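Local coordinates for ORF 37 (Human herpesvirus 8 type M, PDB 3FHD), which cuts double-stranded and single-stranded DNA as an endonuclease and exonuclease, processing branched viral DNA intermediates so that unit-length linear genomes can be packaged, at residues Y88-F91 against L92-V96; V389-H393 against S394-Q398; S403-V406 against E407-I410; D36-V39 against D40-D43; D488-Y492 against I493-F497. All coordinates share one frame; numbering follows the deposited sequence.

Contact 1 (Y88-F91 against L92-V96)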
# COMPACT_ATOMS: atom_id res chain seq x y z
N TYR A 88 12.21 14.49 -11.74
CA TYR A 88 11.19 13.71 -12.47
C TYR A 88 9.77 14.13 -12.10
O TYR A 88 8.94 14.33 -13.00
CB TYR A 88 11.35 12.19 -12.19
CG TYR A 88 10.14 11.38 -12.63
CD1 TYR A 88 9.83 11.23 -13.98
CD2 TYR A 88 9.29 10.79 -11.68
CE1 TYR A 88 8.69 10.50 -14.41
CE2 TYR A 88 8.13 10.08 -12.08
CZ TYR A 88 7.87 9.92 -13.45
OH TYR A 88 6.75 9.22 -13.84
N ASN A 89 9.47 14.24 -10.79
CA ASN A 89 8.12 14.67 -10.35
C ASN A 89 7.73 15.99 -11.03
O ASN A 89 6.62 16.16 -11.51
CB ASN A 89 8.02 14.81 -8.83
CG ASN A 89 7.66 13.47 -8.13
OD1 ASN A 89 6.59 13.34 -7.53
ND2 ASN A 89 8.53 12.49 -8.23
N TYR A 90 8.66 16.93 -11.06
CA TYR A 90 8.38 18.20 -11.74
C TYR A 90 7.99 18.02 -13.21
O TYR A 90 6.95 18.51 -13.63
CB TYR A 90 9.55 19.20 -11.59
CG TYR A 90 9.32 20.39 -12.49
CD1 TYR A 90 8.33 21.35 -12.17
CD2 TYR A 90 10.07 20.57 -13.65
CE1 TYR A 90 8.10 22.45 -13.01
CE2 TYR A 90 9.85 21.69 -14.49
CZ TYR A 90 8.87 22.60 -14.16
OH TYR A 90 8.67 23.71 -14.98
N PHE A 91 8.83 17.35 -13.99
CA PHE A 91 8.53 17.11 -15.42
C PHE A 91 7.23 16.34 -15.62
O PHE A 91 6.45 16.64 -16.56
CB PHE A 91 9.69 16.37 -16.10
CG PHE A 91 10.91 17.26 -16.33
CD1 PHE A 91 10.90 18.23 -17.31
CD2 PHE A 91 12.03 17.13 -15.52
CE1 PHE A 91 12.01 19.09 -17.51
CE2 PHE A 91 13.15 17.96 -15.70
CZ PHE A 91 13.13 18.95 -16.71
N LEU A 92 7.02 15.31 -14.80
CA LEU A 92 5.80 14.51 -14.85
C LEU A 92 4.56 15.41 -14.66
O LEU A 92 3.65 15.42 -15.47
CB LEU A 92 5.81 13.43 -13.74
CG LEU A 92 4.49 12.63 -13.68
CD1 LEU A 92 4.10 12.03 -15.07
CD2 LEU A 92 4.61 11.57 -12.63
N PHE A 93 4.50 16.11 -13.54
CA PHE A 93 3.36 16.96 -13.25
C PHE A 93 3.24 18.22 -14.12
O PHE A 93 2.12 18.66 -14.37
CB PHE A 93 3.23 17.25 -11.75
CG PHE A 93 2.63 16.10 -10.98
CD1 PHE A 93 1.25 16.07 -10.74
CD2 PHE A 93 3.41 15.02 -10.57
CE1 PHE A 93 0.66 15.00 -10.05
CE2 PHE A 93 2.85 13.92 -9.88
CZ PHE A 93 1.45 13.90 -9.63
N SER A 94 4.34 18.74 -14.64
CA SER A 94 4.21 19.79 -15.65
C SER A 94 3.45 19.24 -16.87
O SER A 94 2.62 19.94 -17.46
CB SER A 94 5.57 20.36 -16.08
OG SER A 94 5.36 21.48 -16.93
N LYS A 95 3.70 17.98 -17.22
CA LYS A 95 3.08 17.37 -18.42
C LYS A 95 1.61 16.94 -18.16
O LYS A 95 0.73 17.17 -19.01
CB LYS A 95 3.94 16.19 -18.93
CG LYS A 95 3.40 15.42 -20.16
CD LYS A 95 3.22 16.32 -21.38
CE LYS A 95 4.56 16.92 -21.82
NZ LYS A 95 4.46 17.59 -23.15
N VAL A 96 1.34 16.36 -16.99
CA VAL A 96 0.04 15.70 -16.72
C VAL A 96 -0.94 16.44 -15.82
O VAL A 96 -2.13 16.06 -15.76
CB VAL A 96 0.18 14.25 -16.15
CG1 VAL A 96 1.11 13.42 -16.98
CG2 VAL A 96 0.58 14.27 -14.66
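Y88 reaches along helix 83-100 to meet L92 one turn on. With CG anti to the backbone N (chi1 166°), its ring lies beside the next turn, and CB of L92 sits over one face, offset toward the rim, in a CH-pi contact 4.3 Å from the ring centroid. The leucine then sends CD2 out along the phenol, 3.7 Å from Y88 CZ, so that backbone-near and terminal carbons both press on the tyrosine. Beneath this pair the helix bond from L92 N to Y88 O is short and nearly straight, 2.8 Å at 169°. N89 contributes mainly through its carbonyl: its O accepts from F93 N at 2.9 Å and also lies at the edge of the F93 ring, 3.5 Å from CD2. Y90 has CB of S94 over one ring face, while its O receives S94 N at 2.8 Å. F91 O takes K95 N at 3.1 Å, and this bond is more bent, at 143°. All four are the i to i+4 bonds of a regular alpha-helix. The polar ends bond outward: Y88 OH to L57 O, N89 OD1 to Q231 and ND2 to R85 O, Y90 OH to L119 O. The helix is wrapped on several sides: Y90 and F93 pack on helix 104-113, N89 and F93 on helix 134-147, and Y90 and F91 on helix 122-130, while K95 crosses to the backbone O atoms of S34 and D36 near the N-terminus.

Contact 2 (V389-H393 against S394-Q398). With SO4 (sulfate ion), chain D; SO4 (sulfate ion), chain B.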
# COMPACT_ATOMS: atom_id res chain seq x y z
N VAL A 389 -0.17 -12.47 12.89
CA VAL A 389 0.43 -12.28 11.57
C VAL A 389 1.58 -13.27 11.37
O VAL A 389 2.31 -13.56 12.31
CB VAL A 389 0.95 -10.82 11.35
CG1 VAL A 389 2.13 -10.52 12.29
CG2 VAL A 389 1.32 -10.60 9.86
N ASN A 390 1.71 -13.81 10.15
CA ASN A 390 2.86 -14.60 9.78
C ASN A 390 3.99 -13.65 9.32
O ASN A 390 3.89 -12.99 8.25
CB ASN A 390 2.47 -15.59 8.67
CG ASN A 390 3.62 -16.45 8.19
OD1 ASN A 390 4.76 -16.33 8.65
ND2 ASN A 390 3.31 -17.38 7.27
N VAL A 391 5.04 -13.59 10.14
CA VAL A 391 6.12 -12.60 9.94
C VAL A 391 6.98 -12.91 8.71
O VAL A 391 7.77 -12.07 8.27
CB VAL A 391 7.02 -12.42 11.21
CG1 VAL A 391 6.15 -12.08 12.45
CG2 VAL A 391 7.89 -13.66 11.46
N ARG A 392 6.80 -14.11 8.15
CA ARG A 392 7.47 -14.50 6.92
C ARG A 392 6.63 -14.21 5.68
O ARG A 392 7.09 -14.42 4.56
CB ARG A 392 7.80 -16.00 6.95
CG ARG A 392 8.78 -16.39 8.06
CD ARG A 392 9.45 -17.72 7.75
NE ARG A 392 10.48 -17.62 6.73
CZ ARG A 392 10.66 -18.48 5.72
NH1 ARG A 392 9.84 -19.51 5.55
NH2 ARG A 392 11.65 -18.27 4.86
N HIS A 393 5.38 -13.81 5.86
CA HIS A 393 4.50 -13.69 4.69
C HIS A 393 4.72 -12.33 4.05
O HIS A 393 5.04 -11.34 4.73
CB HIS A 393 3.02 -13.87 5.06
CG HIS A 393 2.11 -13.97 3.87
ND1 HIS A 393 1.64 -12.85 3.21
CD2 HIS A 393 1.60 -15.04 3.22
CE1 HIS A 393 0.88 -13.23 2.19
NE2 HIS A 393 0.83 -14.56 2.18
N SER A 394 4.53 -12.27 2.73
CA SER A 394 4.67 -10.99 2.03
C SER A 394 3.80 -9.86 2.60
O SER A 394 4.17 -8.70 2.48
CB SER A 394 4.44 -11.18 0.52
OG SER A 394 3.08 -11.30 0.26
N TYR A 395 2.67 -10.17 3.24
CA TYR A 395 1.80 -9.13 3.82
C TYR A 395 2.42 -8.47 5.05
O TYR A 395 2.15 -7.30 5.33
CB TYR A 395 0.39 -9.61 4.15
CG TYR A 395 -0.40 -10.11 2.95
CD1 TYR A 395 0.02 -9.83 1.65
CD2 TYR A 395 -1.57 -10.82 3.12
CE1 TYR A 395 -0.67 -10.29 0.55
CE2 TYR A 395 -2.30 -11.30 1.99
CZ TYR A 395 -1.83 -11.01 0.73
OH TYR A 395 -2.50 -11.44 -0.40
N PHE A 396 3.24 -9.22 5.77
CA PHE A 396 4.00 -8.66 6.88
C PHE A 396 4.96 -7.56 6.41
O PHE A 396 4.98 -6.46 6.97
CB PHE A 396 4.74 -9.74 7.70
CG PHE A 396 5.56 -9.15 8.80
CD1 PHE A 396 4.95 -8.81 10.04
CD2 PHE A 396 6.92 -8.91 8.63
CE1 PHE A 396 5.71 -8.24 11.07
CE2 PHE A 396 7.69 -8.35 9.69
CZ PHE A 396 7.08 -8.01 10.88
N TYR A 397 5.70 -7.85 5.34
CA TYR A 397 6.63 -6.94 4.69
C TYR A 397 5.89 -5.72 4.08
O TYR A 397 6.41 -4.62 4.07
CB TYR A 397 7.33 -7.69 3.55
CG TYR A 397 8.45 -8.55 4.05
CD1 TYR A 397 9.78 -8.15 3.92
CD2 TYR A 397 8.18 -9.76 4.72
CE1 TYR A 397 10.83 -8.95 4.41
CE2 TYR A 397 9.22 -10.55 5.24
CZ TYR A 397 10.55 -10.13 5.07
OH TYR A 397 11.60 -10.90 5.55
N GLN A 398 4.73 -5.96 3.49
CA GLN A 398 3.90 -4.86 2.95
C GLN A 398 3.53 -3.81 4.01
O GLN A 398 3.71 -2.62 3.78
CB GLN A 398 2.64 -5.42 2.27
CG GLN A 398 1.67 -4.33 1.80
CD GLN A 398 0.65 -4.84 0.80
OE1 GLN A 398 0.19 -5.99 0.90
NE2 GLN A 398 0.32 -4.00 -0.19
S SO4 D . 14.57 -19.93 2.19
O1 SO4 D . 13.77 -21.13 1.92
O2 SO4 D . 13.67 -18.83 2.51
O3 SO4 D . 15.47 -20.18 3.33
O4 SO4 D . 15.38 -19.60 1.02
S SO4 B . 1.21 -0.33 -2.73
O1 SO4 B . 2.14 -1.06 -3.57
O2 SO4 B . 0.26 -1.28 -2.14
O3 SO4 B . 2.01 0.30 -1.70
O4 SO4 B . 0.59 0.73 -3.48
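A histidine N-cap starts helix 394-412 as the chain leaves strand 379-389: H393 ND1 accepts from Y395 N at 2.9 Å, nearly straight at 167°, with the donor tilted only slightly from the imidazole plane. The chi1 of -171° swings the imidazole beside its own carbonyl carbon and over the first turn, and its edge meets the face of the Y395 ring in a T-shaped stack. H393 CE1 stands over the centre of that ring, with centroids 4.4 Å apart and planes at 64°. Leading into the cap is a type I beta turn from N390 to H393, closed by H393 N to N390 O at 2.9 Å; within it N390 OD1 accepts from R392 N, an Asx turn, while N390 ND2 bonds to D324 O and S321 O. The same turn lays V391 CA over one face of F396, 4.0 Å from the centroid, and V389 CG1 crosses to F396 CD1, also at 4.0 Å. H393 O additionally receives F396 N at 3.0 Å. R392 makes a weak bond through NH2 to one sulfate, and its NH1 bonds to P320 O; Q398 NE2 makes a weak bond to another sulfate. Y395 makes a cation-pi contact with K268 and lies about 6 Å, side chain to side chain, from the magnesium ligand E266.

Contact 3 (S403-V406 against E407-I410)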
# COMPACT_ATOMS: atom_id res chain seq x y z
N SER A 403 4.32 1.17 7.37
CA SER A 403 4.66 1.80 8.64
C SER A 403 5.85 2.78 8.53
O SER A 403 5.84 3.86 9.12
CB SER A 403 4.93 0.77 9.80
OG SER A 403 6.18 0.09 9.63
N SER A 404 6.88 2.41 7.76
CA SER A 404 8.08 3.24 7.59
C SER A 404 7.74 4.57 6.89
O SER A 404 8.23 5.64 7.31
CB SER A 404 9.11 2.47 6.76
OG SER A 404 9.57 1.36 7.52
N ILE A 405 6.89 4.49 5.86
CA ILE A 405 6.48 5.69 5.12
C ILE A 405 5.56 6.58 5.97
O ILE A 405 5.77 7.79 6.03
CB ILE A 405 5.85 5.42 3.75
CG1 ILE A 405 6.88 4.77 2.78
CG2 ILE A 405 5.16 6.71 3.17
CD1 ILE A 405 8.12 5.60 2.56
N VAL A 406 4.57 5.99 6.62
CA VAL A 406 3.71 6.76 7.56
C VAL A 406 4.52 7.49 8.64
O VAL A 406 4.28 8.66 8.97
CB VAL A 406 2.63 5.85 8.23
CG1 VAL A 406 1.94 6.61 9.36
CG2 VAL A 406 1.57 5.45 7.23
N GLU A 407 5.47 6.78 9.26
CA GLU A 407 6.29 7.37 10.32
C GLU A 407 7.28 8.44 9.85
O GLU A 407 7.53 9.41 10.57
CB GLU A 407 6.96 6.27 11.14
CG GLU A 407 5.91 5.56 12.02
CD GLU A 407 6.31 4.15 12.44
OE1 GLU A 407 7.53 3.82 12.38
OE2 GLU A 407 5.38 3.37 12.82
N GLU A 408 7.79 8.28 8.63
CA GLU A 408 8.58 9.31 7.94
C GLU A 408 7.78 10.61 7.75
O GLU A 408 8.28 11.68 8.10
CB GLU A 408 9.08 8.75 6.58
CG GLU A 408 10.03 9.68 5.74
CD GLU A 408 10.41 9.00 4.40
OE1 GLU A 408 10.14 7.80 4.26
OE2 GLU A 408 10.99 9.63 3.47
N TYR A 409 6.55 10.52 7.24
CA TYR A 409 5.69 11.70 7.04
C TYR A 409 5.33 12.37 8.39
O TYR A 409 5.42 13.59 8.53
CB TYR A 409 4.41 11.29 6.30
CG TYR A 409 4.51 11.18 4.78
CD1 TYR A 409 3.67 11.96 3.96
CD2 TYR A 409 5.44 10.35 4.17
CE1 TYR A 409 3.73 11.86 2.54
CE2 TYR A 409 5.53 10.26 2.74
CZ TYR A 409 4.67 11.03 1.93
OH TYR A 409 4.71 10.93 0.54
N ILE A 410 4.95 11.58 9.39
CA ILE A 410 4.73 12.11 10.75
C ILE A 410 5.98 12.85 11.29
O ILE A 410 5.84 13.83 12.01
CB ILE A 410 4.33 10.96 11.73
CG1 ILE A 410 2.94 10.49 11.42
CG2 ILE A 410 4.43 11.44 13.24
CD1 ILE A 410 2.57 9.17 12.10
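V406, E407 and I405 give up the most surface between these two turns of helix 394-412. V406 lies across from I410, and the two side chains slant past each other with V406 CG1 3.8 Å from I410 CD1. The isoleucine's CG1 is beside its backbone N (chi1 -71°), which turns CD1 back toward the preceding turn. E407 folds back the same way: CB and CG stand 3.3 and 3.4 Å from the carbonyl O of S403, and the extended chain beyond carries the carboxylate past S403 CB. There OE1 makes a salt bridge to K471 and OE2 accepts from the Y424 hydroxyl, so two partners fix its rotation; S403 OG also bonds to K471, which therefore joins both turns. I405 works on another side of the helix. Its CG2 lies alongside the Y409 ring, 3.6 Å from CE2, while CD1 comes within 3.4 Å of E408 OE1. The other oxygen of that carboxylate, OE2, bonds to S232 OG and Q234 N, and Y409 OH to Q231 O. Beneath the side chains runs an unbroken alpha-helical ladder of i to i+4 bonds, from E407 N to S403 O at 2.9 Å through to I410 N and V406 O at 3.0 Å. Around the helix, S403 and V406 touch Y424 of strand 423-432, S404 touches helix 468-489, and Y409 packs on helix 134-147, where its ring meets H138 edge-to-face.

Contact 4 (D36-V39 against D40-D43)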
# COMPACT_ATOMS: atom_id res chain seq x y z
N ASP A 36 4.53 20.50 -26.16
CA ASP A 36 3.17 20.17 -26.58
C ASP A 36 2.28 19.86 -25.39
O ASP A 36 2.74 19.30 -24.38
CB ASP A 36 3.17 18.93 -27.47
CG ASP A 36 3.86 19.17 -28.81
OD1 ASP A 36 3.72 20.28 -29.41
OD2 ASP A 36 4.52 18.22 -29.28
N TYR A 37 1.00 20.21 -25.49
CA TYR A 37 0.08 19.89 -24.40
C TYR A 37 -0.38 18.44 -24.48
O TYR A 37 -0.69 17.94 -25.55
CB TYR A 37 -1.10 20.88 -24.36
CG TYR A 37 -0.63 22.30 -24.04
CD1 TYR A 37 0.03 22.57 -22.84
CD2 TYR A 37 -0.84 23.35 -24.92
CE1 TYR A 37 0.49 23.84 -22.53
CE2 TYR A 37 -0.39 24.65 -24.61
CZ TYR A 37 0.28 24.88 -23.41
OH TYR A 37 0.74 26.15 -23.07
N LEU A 38 -0.38 17.75 -23.34
CA LEU A 38 -0.76 16.33 -23.29
C LEU A 38 -2.16 16.08 -23.86
O LEU A 38 -2.39 15.10 -24.58
CB LEU A 38 -0.72 15.80 -21.85
CG LEU A 38 -0.99 14.29 -21.72
CD1 LEU A 38 0.02 13.44 -22.50
CD2 LEU A 38 -1.08 13.86 -20.25
N VAL A 39 -3.10 16.94 -23.52
CA VAL A 39 -4.44 16.80 -24.10
C VAL A 39 -4.39 16.78 -25.64
O VAL A 39 -5.18 16.09 -26.28
CB VAL A 39 -5.44 17.84 -23.51
CG1 VAL A 39 -6.84 17.66 -24.11
CG2 VAL A 39 -5.49 17.68 -21.97
N ASP A 40 -3.45 17.50 -26.25
CA ASP A 40 -3.34 17.48 -27.71
C ASP A 40 -2.69 16.20 -28.25
O ASP A 40 -3.06 15.71 -29.34
CB ASP A 40 -2.61 18.71 -28.24
CG ASP A 40 -3.37 20.01 -27.97
OD1 ASP A 40 -4.61 19.97 -27.76
OD2 ASP A 40 -2.70 21.07 -27.96
N THR A 41 -1.70 15.70 -27.52
CA THR A 41 -1.02 14.43 -27.78
C THR A 41 -2.04 13.27 -27.75
O THR A 41 -2.08 12.45 -28.66
CB THR A 41 0.09 14.20 -26.69
OG1 THR A 41 1.04 15.27 -26.74
CG2 THR A 41 0.83 12.85 -26.85
N LEU A 42 -2.88 13.24 -26.72
CA LEU A 42 -3.88 12.19 -26.55
C LEU A 42 -5.07 12.28 -27.50
O LEU A 42 -5.78 11.29 -27.70
CB LEU A 42 -4.39 12.20 -25.12
CG LEU A 42 -3.33 11.89 -24.06
CD1 LEU A 42 -3.95 12.04 -22.70
CD2 LEU A 42 -2.77 10.47 -24.24
N ASP A 43 -5.29 13.47 -28.07
CA ASP A 43 -6.42 13.76 -28.96
C ASP A 43 -6.21 13.05 -30.30
O ASP A 43 -5.20 13.28 -30.98
CB ASP A 43 -6.55 15.29 -29.14
CG ASP A 43 -7.81 15.72 -29.89
OD1 ASP A 43 -8.69 14.87 -30.18
OD2 ASP A 43 -7.90 16.93 -30.24
O HOH W 1 0.11 21.35 -27.83
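This is a local contact within the short helix 38-42, at the surface near the N-terminus and away from the metal site, where L38 and L42 meet on the buried side. The two leucines slant past each other, L38 CG 3.8 Å from L42 CD1. L38 has CG anti to its backbone N (chi1 -175°), which carries the isobutyl group forward toward the next turn. Below them L42 N bonds to L38 O at 2.9 Å. Y37 is the N-cap residue, and its carbonyl O is the first acceptor of the helix: it takes T41 N at 3.1 Å and a weaker, bent bond from D40 N at 2.9 Å. A water bridges the opening turn, accepting from Y37 N and donating to D40 OD2, both at 2.8 Å; D40 OD2 also lies at the edge of the Y37 ring. At the far end D43 N reaches V39 O only weakly, as the chain leaves the helix. The apolar face rests on two neighbours: L38 on K95 and V96 of helix 83-100, L42 on F99 of the same helix, and T41 and L42 on V53 of helix 47-55.

Contact 5 (D488-Y492 against I493-F497)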
# COMPACT_ATOMS: atom_id res chain seq x y z
N ASP A 488 22.59 -1.14 -12.89
CA ASP A 488 22.62 -2.09 -14.04
C ASP A 488 21.65 -1.68 -15.14
O ASP A 488 21.92 -1.93 -16.31
CB ASP A 488 22.35 -3.53 -13.59
N THR A 489 20.56 -1.01 -14.77
CA THR A 489 19.52 -0.60 -15.71
C THR A 489 19.88 0.70 -16.43
O THR A 489 19.51 0.91 -17.59
CB THR A 489 18.11 -0.48 -15.02
OG1 THR A 489 17.77 -1.75 -14.47
CG2 THR A 489 17.02 -0.11 -16.01
N PHE A 490 20.60 1.57 -15.75
CA PHE A 490 20.95 2.87 -16.31
C PHE A 490 22.45 3.02 -16.03
O PHE A 490 22.86 3.87 -15.23
CB PHE A 490 20.13 4.00 -15.64
CG PHE A 490 18.65 3.70 -15.50
CD1 PHE A 490 17.77 3.94 -16.56
CD2 PHE A 490 18.13 3.19 -14.30
CE1 PHE A 490 16.35 3.66 -16.43
CE2 PHE A 490 16.75 2.90 -14.16
CZ PHE A 490 15.87 3.15 -15.26
N PRO A 491 23.27 2.18 -16.69
CA PRO A 491 24.69 2.12 -16.36
C PRO A 491 25.47 3.38 -16.78
O PRO A 491 26.63 3.56 -16.37
CB PRO A 491 25.19 0.89 -17.15
CG PRO A 491 24.22 0.74 -18.29
CD PRO A 491 22.90 1.25 -17.78
N TYR A 492 24.84 4.22 -17.60
CA TYR A 492 25.45 5.46 -18.12
C TYR A 492 25.28 6.62 -17.14
O TYR A 492 25.74 7.73 -17.43
CB TYR A 492 24.84 5.85 -19.47
CG TYR A 492 23.33 5.90 -19.45
CD1 TYR A 492 22.60 4.76 -19.79
CD2 TYR A 492 22.64 7.04 -19.05
CE1 TYR A 492 21.23 4.76 -19.75
CE2 TYR A 492 21.24 7.05 -19.01
CZ TYR A 492 20.56 5.90 -19.36
OH TYR A 492 19.21 5.87 -19.35
N ILE A 493 24.60 6.38 -16.01
CA ILE A 493 24.37 7.41 -14.99
C ILE A 493 25.38 7.30 -13.85
O ILE A 493 25.48 6.25 -13.18
CB ILE A 493 22.89 7.37 -14.40
CG1 ILE A 493 21.85 7.68 -15.48
CG2 ILE A 493 22.73 8.39 -13.24
CD1 ILE A 493 20.37 7.72 -14.97
N LYS A 494 26.13 8.37 -13.60
CA LYS A 494 27.10 8.37 -12.51
C LYS A 494 26.47 8.61 -11.15
O LYS A 494 26.74 9.62 -10.50
CB LYS A 494 28.23 9.38 -12.79
CG LYS A 494 29.05 9.05 -14.02
CD LYS A 494 30.25 10.00 -14.18
CE LYS A 494 29.88 11.31 -14.90
NZ LYS A 494 29.39 11.09 -16.31
N TRP A 495 25.62 7.67 -10.72
CA TRP A 495 24.85 7.77 -9.48
C TRP A 495 25.77 8.11 -8.30
O TRP A 495 26.85 7.49 -8.15
CB TRP A 495 24.16 6.44 -9.15
CG TRP A 495 23.18 5.96 -10.17
CD1 TRP A 495 23.38 5.00 -11.12
CD2 TRP A 495 21.83 6.39 -10.30
NE1 TRP A 495 22.22 4.80 -11.85
CE2 TRP A 495 21.25 5.65 -11.37
CE3 TRP A 495 21.03 7.34 -9.62
CZ2 TRP A 495 19.93 5.83 -11.79
CZ3 TRP A 495 19.70 7.52 -10.03
CH2 TRP A 495 19.16 6.77 -11.11
N ASP A 496 25.36 9.10 -7.51
CA ASP A 496 26.02 9.45 -6.26
C ASP A 496 25.05 9.06 -5.16
O ASP A 496 24.07 9.77 -4.91
CB ASP A 496 26.39 10.95 -6.22
CG ASP A 496 27.05 11.38 -4.90
OD1 ASP A 496 26.81 10.74 -3.86
OD2 ASP A 496 27.82 12.37 -4.89
N PHE A 497 25.29 7.91 -4.53
CA PHE A 497 24.37 7.39 -3.53
C PHE A 497 24.79 7.74 -2.07
O PHE A 497 24.23 7.21 -1.10
CB PHE A 497 24.19 5.87 -3.71
CG PHE A 497 23.40 5.47 -4.95
CD1 PHE A 497 22.20 6.12 -5.29
CD2 PHE A 497 23.83 4.41 -5.75
CE1 PHE A 497 21.46 5.73 -6.42
CE2 PHE A 497 23.11 4.01 -6.87
CZ PHE A 497 21.92 4.66 -7.21
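Helix 468-489 ends at T489, F490 leaves helical phi/psi, and a type I beta turn from F490 to I493, closed by I493 N to F490 O at 3.2 Å, redirects the chain into an inverse gamma turn centred on K494. I493 packs against two residues of the beta turn: its CD1 touches F490 CB at 3.8 Å, and its CG1 lies alongside the Y492 ring, 3.6 Å from CE2. Y492 takes a chi1 of 52°, its CG between the backbone N and the carbonyl carbon, which brings the ring back over the turn, with the F490 carbonyl carbon over one face. Its hydroxyl bonds to L63 O, its ring makes a cation-pi contact with R69, and K494 NZ bonds to C72 O and Q74 O. F490 itself packs on helix 59-64. W495 is sandwiched: I493 CG2 stands over the centre of one indole face and F497 CZ over the rim of the other. From the benzo ring, on the NE1 side, W495 CZ2 approaches F490 CD2 at 4.1 Å.

Contacts 1 and 2 are largely buried, contacts 3 and 5 only partly, and contact 4 is mostly surface, its two leucines excepted. Contacts 2 and 3 share helix 394-412, the first at its capped start near the magnesium site, the second farther along among charged and hydroxyl partners. Contacts 1 and 4 touch directly, a lysine-to-backbone bond and leucine packing holding the short N-terminal helix against helix 83-100. Contact 5 touches none of the others. Regular helix bonds dominate contacts 1 and 3, whereas turns and caps shape 2, 4 and 5, with a histidine cap in one, a bridging water in another and aromatic packing in the last.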